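Local coordinates for protein agmatinase (Burkholderia thailandensis, PDB 4DZ4) that probably hydrolyses agmatine to putrescine and urea with two manganese ions per subunit, as a member of the arginase family, at residues I15-V20 against R37-R42; D45-V50 against A97-G102. All coordinates share one frame; numbering follows the deposited sequence.

Contact 1 (I15-V20 against R37-R42); sequences IRRPSV and RRNYTR. With EDO (1,2-ethanediol), chain Z.
At the outer edge of the sheet, where the N-terminal arm of the chain lies against the short strand 39-40, Arg17 and Asn39 join the two segments. The guanidinium of Arg17 uses one nitrogen twice: NH2 donates to Arg37 O at 2.7 Å, almost straight at 174°, and to Asn39 OD1 at 2.8 Å. NE adds a weak bond to the same OD1, and the second terminal nitrogen, NH1, turns to Ser24. Arginine suits this buried place because its flat, many-headed donor can fasten a main-chain carbonyl and an amide oxygen together. The bend at chi3 (-48°) sets NE toward OD1. Asparagine answers with both halves of its amide, since ND2 donates back to Ser19 O at 2.9 Å, from well above that carbonyl's plane. Strand 39-40 is the outermost at this end of the parallel sheet of an arginase-type fold, with strand 98-103 as its inner neighbour. Over one face of the Arg17 guanidinium lies that of Arg38, with planes 10° apart and centres 3.9 Å apart. The like charges in this stack are probably offset by the carbonyls about them: Arg38 NH1 donates to Val20 O at 3.2 Å and also to Gly22 O. Water 2 donates to Val20 O and accepts from Asn39 N. Farther along, Ile15 CG2 lies loosely at the edge of the Tyr40 ring, 4.4 Å from CD2.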
ATOM      1  N   ILE B  15      20.156 -21.075 -13.328  1.00 13.13           N
ATOM      2  CA  ILE B  15      21.375 -21.546 -12.689  1.00 13.63           C
ATOM      3  C   ILE B  15      21.713 -22.998 -13.057  1.00 14.59           C
ATOM      4  O   ILE B  15      22.772 -23.482 -12.686  1.00 15.59           O
ATOM      5  CB  ILE B  15      21.351 -21.347 -11.134  1.00 13.57           C
ATOM      6  CG1 ILE B  15      20.241 -22.186 -10.447  1.00 13.78           C
ATOM      7  CG2 ILE B  15      21.274 -19.839 -10.809  1.00 12.79           C
ATOM      8  CD1 ILE B  15      20.349 -22.306  -8.917  1.00 13.76           C
ATOM      9  N   ARG B  16      20.802 -23.673 -13.763  1.00 14.97           N
ATOM     10  CA  ARG B  16      20.933 -25.103 -14.071  1.00 15.90           C
ATOM     11  C   ARG B  16      21.166 -25.402 -15.562  1.00 17.07           C
ATOM     12  O   ARG B  16      21.822 -26.405 -15.911  1.00 17.92           O
ATOM     13  CB  ARG B  16      19.697 -25.884 -13.595  1.00 15.95           C
ATOM     14  CG  ARG B  16      19.483 -25.913 -12.081  1.00 15.82           C
ATOM     15  CD  ARG B  16      18.148 -26.589 -11.753  1.00 16.10           C
ATOM     16  NE  ARG B  16      18.194 -28.026 -12.021  1.00 16.68           N
ATOM     17  CZ  ARG B  16      17.130 -28.829 -12.149  1.00 17.21           C
ATOM     18  NH1 ARG B  16      15.892 -28.345 -12.052  1.00 17.00           N
ATOM     19  NH2 ARG B  16      17.302 -30.136 -12.360  1.00 17.81           N
ATOM     20  N   ARG B  17      20.620 -24.585 -16.456  1.00 17.06           N
ATOM     21  CA  ARG B  17      20.777 -24.862 -17.900  1.00 18.28           C
ATOM     22  C   ARG B  17      22.239 -24.845 -18.356  1.00 18.62           C
ATOM     23  O   ARG B  17      22.959 -23.875 -18.160  1.00 17.99           O
ATOM     24  CB  ARG B  17      19.969 -23.873 -18.758  1.00 18.53           C
ATOM     25  CG  ARG B  17      18.523 -24.273 -18.997  1.00 19.66           C
ATOM     26  CD  ARG B  17      17.893 -23.432 -20.108  1.00 19.69           C
ATOM     27  NE  ARG B  17      18.200 -22.051 -19.818  1.00 18.94           N
ATOM     28  CZ  ARG B  17      17.455 -21.242 -19.082  1.00 18.32           C
ATOM     29  NH1 ARG B  17      16.285 -21.636 -18.571  1.00 18.25           N
ATOM     30  NH2 ARG B  17      17.908 -20.026 -18.845  1.00 17.75           N
ATOM     31  N   PRO B  18      22.675 -25.920 -19.017  1.00 19.42           N
ATOM     32  CA  PRO B  18      24.059 -26.010 -19.461  1.00 19.98           C
ATOM     33  C   PRO B  18      24.379 -25.143 -20.690  1.00 19.95           C
ATOM     34  O   PRO B  18      25.543 -24.854 -20.918  1.00 21.32           O
ATOM     35  CB  PRO B  18      24.214 -27.492 -19.834  1.00 20.99           C
ATOM     36  CG  PRO B  18      22.822 -27.951 -20.145  1.00 20.75           C
ATOM     37  CD  PRO B  18      21.920 -27.171 -19.227  1.00 19.80           C
ATOM     38  N   SER B  19      23.373 -24.776 -21.483  1.00 19.25           N
ATOM     39  CA  SER B  19      23.556 -24.005 -22.726  1.00 18.64           C
ATOM     40  C   SER B  19      22.884 -22.650 -22.584  1.00 17.92           C
ATOM     41  O   SER B  19      21.950 -22.509 -21.793  1.00 16.80           O
ATOM     42  CB  SER B  19      22.931 -24.759 -23.909  1.00 19.27           C
ATOM     43  OG  SER B  19      22.672 -23.936 -25.046  1.00 18.72           O
ATOM     44  N   VAL B  20      23.362 -21.680 -23.373  1.00 18.06           N
ATOM     45  CA  VAL B  20      22.729 -20.347 -23.438  1.00 17.72           C
ATOM     46  C   VAL B  20      21.379 -20.357 -24.148  1.00 17.88           C
ATOM     47  O   VAL B  20      20.587 -19.438 -23.951  1.00 18.02           O
ATOM     48  CB  VAL B  20      23.649 -19.283 -24.114  1.00 18.45           C
ATOM     49  CG1 VAL B  20      24.855 -18.990 -23.225  1.00 20.28           C
ATOM     50  CG2 VAL B  20      24.056 -19.683 -25.524  1.00 18.93           C
ATOM     51  N   ARG B  37      14.258 -15.502 -16.921  1.00 11.72           N
ATOM     52  CA  ARG B  37      14.902 -16.779 -16.533  1.00 11.83           C
ATOM     53  C   ARG B  37      16.173 -17.127 -17.287  1.00 12.23           C
ATOM     54  O   ARG B  37      16.587 -18.281 -17.256  1.00 12.63           O
ATOM     55  CB  ARG B  37      13.936 -17.986 -16.649  1.00 12.25           C
ATOM     56  CG  ARG B  37      12.541 -17.745 -16.071  1.00 12.10           C
ATOM     57  CD  ARG B  37      12.580 -17.495 -14.571  1.00 11.82           C
ATOM     58  NE  ARG B  37      11.211 -17.637 -14.066  1.00 11.70           N
ATOM     59  CZ  ARG B  37      10.889 -17.784 -12.786  1.00 11.49           C
ATOM     60  NH1 ARG B  37      11.827 -17.757 -11.848  1.00 11.66           N
ATOM     61  NH2 ARG B  37       9.615 -17.969 -12.449  1.00 11.74           N
ATOM     62  N   ARG B  38      16.763 -16.161 -17.982  1.00 12.24           N
ATOM     63  CA  ARG B  38      17.961 -16.419 -18.761  1.00 12.78           C
ATOM     64  C   ARG B  38      19.170 -16.788 -17.882  1.00 12.55           C
ATOM     65  O   ARG B  38      19.231 -16.457 -16.679  1.00 12.31           O
ATOM     66  CB  ARG B  38      18.268 -15.241 -19.713  1.00 13.19           C
ATOM     67  CG  ARG B  38      17.212 -14.987 -20.791  1.00 13.90           C
ATOM     68  CD  ARG B  38      16.430 -16.247 -21.214  1.00 14.92           C
ATOM     69  NE  ARG B  38      17.268 -17.268 -21.797  1.00 16.92           N
ATOM     70  CZ  ARG B  38      16.922 -18.554 -21.909  1.00 16.85           C
ATOM     71  NH1 ARG B  38      17.773 -19.374 -22.456  1.00 18.49           N
ATOM     72  NH2 ARG B  38      15.756 -19.021 -21.436  1.00 17.31           N
ATOM     73  N   ASN B  39      20.121 -17.519 -18.465  1.00 13.00           N
ATOM     74  CA  ASN B  39      21.269 -17.959 -17.668  1.00 13.23           C
ATOM     75  C   ASN B  39      21.961 -16.786 -16.984  1.00 12.80           C
ATOM     76  O   ASN B  39      22.304 -15.801 -17.643  1.00 12.30           O
ATOM     77  CB  ASN B  39      22.319 -18.633 -18.539  1.00 14.22           C
ATOM     78  CG  ASN B  39      21.842 -19.945 -19.128  1.00 14.99           C
ATOM     79  OD1 ASN B  39      20.686 -20.323 -19.007  1.00 15.23           O
ATOM     80  ND2 ASN B  39      22.762 -20.661 -19.766  1.00 15.90           N
ATOM     81  N   TYR B  40      22.178 -16.909 -15.675  1.00 12.55           N
ATOM     82  CA  TYR B  40      23.088 -16.006 -14.963  1.00 12.68           C
ATOM     83  C   TYR B  40      24.533 -16.386 -15.240  1.00 13.34           C
ATOM     84  O   TYR B  40      24.994 -17.468 -14.836  1.00 14.38           O
ATOM     85  CB  TYR B  40      22.868 -16.123 -13.453  1.00 12.48           C
ATOM     86  CG  TYR B  40      21.882 -15.155 -12.834  1.00 11.80           C
ATOM     87  CD1 TYR B  40      21.833 -13.797 -13.210  1.00 11.57           C
ATOM     88  CD2 TYR B  40      21.037 -15.586 -11.809  1.00 11.77           C
ATOM     89  CE1 TYR B  40      20.927 -12.929 -12.607  1.00 11.30           C
ATOM     90  CE2 TYR B  40      20.155 -14.705 -11.168  1.00 11.57           C
ATOM     91  CZ  TYR B  40      20.114 -13.396 -11.570  1.00 11.21           C
ATOM     92  OH  TYR B  40      19.244 -12.547 -10.938  1.00 10.83           O
ATOM     93  N   THR B  41      25.261 -15.496 -15.888  1.00 13.27           N
ATOM     94  CA  THR B  41      26.676 -15.771 -16.224  1.00 14.07           C
ATOM     95  C   THR B  41      27.377 -14.499 -16.661  1.00 14.61           C
ATOM     96  O   THR B  41      26.731 -13.596 -17.174  1.00 13.65           O
ATOM     97  CB  THR B  41      26.829 -16.832 -17.345  1.00 14.98           C
ATOM     98  OG1 THR B  41      28.219 -17.155 -17.527  1.00 15.48           O
ATOM     99  CG2 THR B  41      26.223 -16.329 -18.694  1.00 14.80           C
ATOM    100  N   ARG B  42      28.696 -14.477 -16.473  1.00 15.80           N
ATOM    101  CA  ARG B  42      29.575 -13.405 -16.969  1.00 16.85           C
ATOM    102  C   ARG B  42      30.378 -13.881 -18.216  1.00 18.18           C
ATOM    103  O   ARG B  42      31.155 -13.099 -18.774  1.00 18.92           O
ATOM    104  CB  ARG B  42      30.533 -12.932 -15.865  1.00 17.03           C
ATOM    105  CG  ARG B  42      29.849 -12.375 -14.583  1.00 16.83           C
ATOM    106  CD  ARG B  42      29.480 -10.933 -14.807  1.00 15.78           C
ATOM    107  NE  ARG B  42      28.758 -10.248 -13.730  1.00 14.67           N
ATOM    108  CZ  ARG B  42      29.338  -9.374 -12.905  1.00 14.68           C
ATOM    109  NH1 ARG B  42      30.651  -9.127 -12.998  1.00 14.55           N
ATOM    110  NH2 ARG B  42      28.612  -8.734 -12.000  1.00 14.33           N
TER
HETATM  111  C1  EDO Z 411      31.198 -16.676 -13.180  1.00 36.88           C
HETATM  112  O1  EDO Z 411      32.293 -15.795 -13.474  1.00 40.24           O
HETATM  113  C2  EDO Z 411      29.975 -16.168 -13.927  1.00 32.22           C
HETATM  114  O2  EDO Z 411      30.281 -16.325 -15.321  1.00 32.95           O
HETATM  115  O   HOH W   1      18.958 -17.616 -24.747  1.00 13.82           O
HETATM  116  O   HOH W   2      20.439 -18.002 -21.334  1.00 14.57           O

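Contact 2 (D45-V50 against A97-G102)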
ATOM      1  N   ASP B  45      30.961 -15.666 -24.482  1.00 24.34           N
ATOM      2  CA  ASP B  45      31.154 -16.398 -25.738  1.00 25.75           C
ATOM      3  C   ASP B  45      29.850 -16.973 -26.274  1.00 24.60           C
ATOM      4  O   ASP B  45      29.102 -17.649 -25.547  1.00 25.21           O
ATOM      5  CB  ASP B  45      32.164 -17.536 -25.564  1.00 28.06           C
ATOM      6  CG  ASP B  45      33.602 -17.060 -25.590  1.00 31.07           C
ATOM      7  OD1 ASP B  45      33.854 -15.855 -25.833  1.00 31.74           O
ATOM      8  OD2 ASP B  45      34.495 -17.916 -25.380  1.00 32.75           O
ATOM      9  N   GLY B  46      29.586 -16.705 -27.546  1.00 24.35           N
ATOM     10  CA  GLY B  46      28.398 -17.222 -28.226  1.00 23.09           C
ATOM     11  C   GLY B  46      27.112 -16.516 -27.815  1.00 21.84           C
ATOM     12  O   GLY B  46      26.028 -17.020 -28.106  1.00 22.01           O
ATOM     13  N   VAL B  47      27.224 -15.372 -27.136  1.00 20.36           N
ATOM     14  CA  VAL B  47      26.040 -14.639 -26.645  1.00 18.31           C
ATOM     15  C   VAL B  47      25.608 -13.555 -27.627  1.00 17.92           C
ATOM     16  O   VAL B  47      26.417 -12.778 -28.101  1.00 18.05           O
ATOM     17  CB  VAL B  47      26.283 -14.032 -25.247  1.00 17.79           C
ATOM     18  CG1 VAL B  47      25.127 -13.102 -24.836  1.00 17.00           C
ATOM     19  CG2 VAL B  47      26.459 -15.139 -24.219  1.00 17.62           C
ATOM     20  N   ASP B  48      24.309 -13.488 -27.907  1.00 16.91           N
ATOM     21  CA  ASP B  48      23.763 -12.479 -28.827  1.00 16.72           C
ATOM     22  C   ASP B  48      23.332 -11.200 -28.112  1.00 15.59           C
ATOM     23  O   ASP B  48      23.525 -10.092 -28.621  1.00 15.63           O
ATOM     24  CB  ASP B  48      22.545 -13.040 -29.576  1.00 17.12           C
ATOM     25  CG  ASP B  48      22.889 -14.247 -30.454  1.00 18.08           C
ATOM     26  OD1 ASP B  48      23.906 -14.194 -31.159  1.00 19.16           O
ATOM     27  OD2 ASP B  48      22.136 -15.245 -30.439  1.00 18.55           O
ATOM     28  N   VAL B  49      22.714 -11.363 -26.954  1.00 14.47           N
ATOM     29  CA  VAL B  49      22.255 -10.216 -26.160  1.00 13.60           C
ATOM     30  C   VAL B  49      22.577 -10.426 -24.691  1.00 13.03           C
ATOM     31  O   VAL B  49      22.309 -11.500 -24.131  1.00 12.82           O
ATOM     32  CB  VAL B  49      20.739  -9.956 -26.286  1.00 13.39           C
ATOM     33  CG1 VAL B  49      20.371  -8.683 -25.527  1.00 12.75           C
ATOM     34  CG2 VAL B  49      20.300  -9.871 -27.753  1.00 13.96           C
ATOM     35  N   VAL B  50      23.128  -9.380 -24.074  1.00 12.52           N
ATOM     36  CA  VAL B  50      23.397  -9.375 -22.631  1.00 12.34           C
ATOM     37  C   VAL B  50      22.424  -8.415 -21.947  1.00 11.82           C
ATOM     38  O   VAL B  50      22.426  -7.203 -22.237  1.00 11.81           O
ATOM     39  CB  VAL B  50      24.827  -8.921 -22.312  1.00 12.60           C
ATOM     40  CG1 VAL B  50      25.020  -8.769 -20.798  1.00 12.93           C
ATOM     41  CG2 VAL B  50      25.814  -9.941 -22.888  1.00 13.53           C
ATOM     42  N   ALA B  97      20.646 -16.183 -28.279  1.00 15.03           N
ATOM     43  CA  ALA B  97      21.399 -16.496 -27.056  1.00 14.51           C
ATOM     44  C   ALA B  97      21.430 -15.232 -26.185  1.00 13.60           C
ATOM     45  O   ALA B  97      22.100 -14.258 -26.507  1.00 13.48           O
ATOM     46  CB  ALA B  97      22.808 -16.957 -27.423  1.00 15.00           C
ATOM     47  N   VAL B  98      20.657 -15.277 -25.106  1.00 13.03           N
ATOM     48  CA  VAL B  98      20.467 -14.138 -24.195  1.00 12.44           C
ATOM     49  C   VAL B  98      20.842 -14.579 -22.797  1.00 12.34           C
ATOM     50  O   VAL B  98      20.365 -15.627 -22.343  1.00 12.82           O
ATOM     51  CB  VAL B  98      19.000 -13.671 -24.193  1.00 11.98           C
ATOM     52  CG1 VAL B  98      18.815 -12.422 -23.308  1.00 11.24           C
ATOM     53  CG2 VAL B  98      18.523 -13.374 -25.602  1.00 12.40           C
ATOM     54  N   ILE B  99      21.678 -13.792 -22.113  1.00 12.25           N
ATOM     55  CA  ILE B  99      22.044 -14.088 -20.731  1.00 12.10           C
ATOM     56  C   ILE B  99      21.704 -12.898 -19.837  1.00 11.67           C
ATOM     57  O   ILE B  99      21.477 -11.771 -20.330  1.00 11.51           O
ATOM     58  CB  ILE B  99      23.539 -14.428 -20.578  1.00 12.84           C
ATOM     59  CG1 ILE B  99      24.398 -13.166 -20.900  1.00 13.09           C
ATOM     60  CG2 ILE B  99      23.856 -15.638 -21.460  1.00 13.28           C
ATOM     61  CD1 ILE B  99      25.874 -13.198 -20.506  1.00 14.21           C
ATOM     62  N   ASP B 100      21.648 -13.166 -18.535  1.00 11.32           N
ATOM     63  CA  ASP B 100      21.579 -12.093 -17.533  1.00 11.14           C
ATOM     64  C   ASP B 100      22.964 -12.057 -16.846  1.00 11.92           C
ATOM     65  O   ASP B 100      23.377 -12.988 -16.154  1.00 11.66           O
ATOM     66  CB  ASP B 100      20.415 -12.356 -16.556  1.00 10.56           C
ATOM     67  CG  ASP B 100      20.135 -11.175 -15.629  1.00 10.09           C
ATOM     68  OD1 ASP B 100      21.076 -10.410 -15.358  1.00 10.01           O
ATOM     69  OD2 ASP B 100      18.979 -11.044 -15.160  1.00  9.78           O
ATOM     70  N   TYR B 101      23.657 -10.950 -17.064  1.00 12.23           N
ATOM     71  CA  TYR B 101      25.015 -10.693 -16.597  1.00 13.41           C
ATOM     72  C   TYR B 101      25.012 -10.368 -15.100  1.00 12.99           C
ATOM     73  O   TYR B 101      26.058 -10.388 -14.446  1.00 13.77           O
ATOM     74  CB  TYR B 101      25.519  -9.480 -17.397  1.00 14.66           C
ATOM     75  CG  TYR B 101      26.946  -8.963 -17.128  1.00 16.60           C
ATOM     76  CD1 TYR B 101      27.991  -9.255 -17.981  1.00 18.53           C
ATOM     77  CD2 TYR B 101      27.204  -8.131 -16.030  1.00 18.12           C
ATOM     78  CE1 TYR B 101      29.281  -8.747 -17.736  1.00 19.49           C
ATOM     79  CE2 TYR B 101      28.477  -7.648 -15.760  1.00 18.99           C
ATOM     80  CZ  TYR B 101      29.504  -7.939 -16.616  1.00 19.33           C
ATOM     81  OH  TYR B 101      30.777  -7.433 -16.320  1.00 21.46           O
ATOM     82  N   GLY B 102      23.840 -10.070 -14.554  1.00 11.66           N
ATOM     83  CA  GLY B 102      23.777  -9.428 -13.240  1.00 11.93           C
ATOM     84  C   GLY B 102      23.884  -7.909 -13.394  1.00 11.58           C
ATOM     85  O   GLY B 102      23.380  -7.322 -14.360  1.00 10.96           O
TER
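Residues 49-50 and 98-99 run as neighbouring parallel strands, Val49 level with Val98 and Val50 with Ile99, and Val49 bonds to the residues on either side of its partner Val98, the register of a parallel pair: its N donates to Ala97 O at 3.0 Å, and its O accepts from Ile99 N at 3.1 Å. Ala97 O takes a second donor, Asp48 N, at 2.7 Å, so two consecutive amides grip one carbonyl where the strands begin. The Asp48 side chain closes this end. Its CG stands anti to the carbonyl carbon (chi1 -62°), and OD2 accepts from Ala97 N at 2.8 Å and 176°, on the anti side of the carboxylate; Lys320 forms a salt bridge with the same oxygen. Alanine suits position 97, where its CB already lies 3.3 Å from Gly46 O. On one face of the sheet Val50 and Ile99 lie side by side, CG2 of the valine 4.0 Å from CD1 of the isoleucine, while Val47 crosses Ile99 at about a right angle. Val50 CG1 presses on Tyr101 CB at 3.5 Å. On the other face Val49 meets Val98, and both reach Leu313 of helix 300-323. Beta-branched residues suit such extended, buried strands. Helix 114-126 covers Val50 and Tyr101 on the opposite face, giving the helix-flanked parallel sheet of the three-layer alpha/beta/alpha fold of the arginase family.

In the fold
The centres of contacts 1 and 2 lie about 9 Å apart, and strand 98-103 bridges them: it sits between strand 39-40 of contact 1 and strand 49-54 of contact 2 in the same parallel sheet. Along the chain contact 1 closes before contact 2 opens, yet the later strand 98-103 inserts between the two earlier ones. Asn39 O probably accepts from Asp100 N, and Arg42 NE probably bonds to Tyr101 O, tying the outermost strand inward. Both contacts stand away from the manganese site. Near contact 1, Tyr40 of the second subunit packs on Ile15, and Asp12 of that subunit forms a salt bridge with Arg42, so this end of the sheet also takes part in the six-chain assembly.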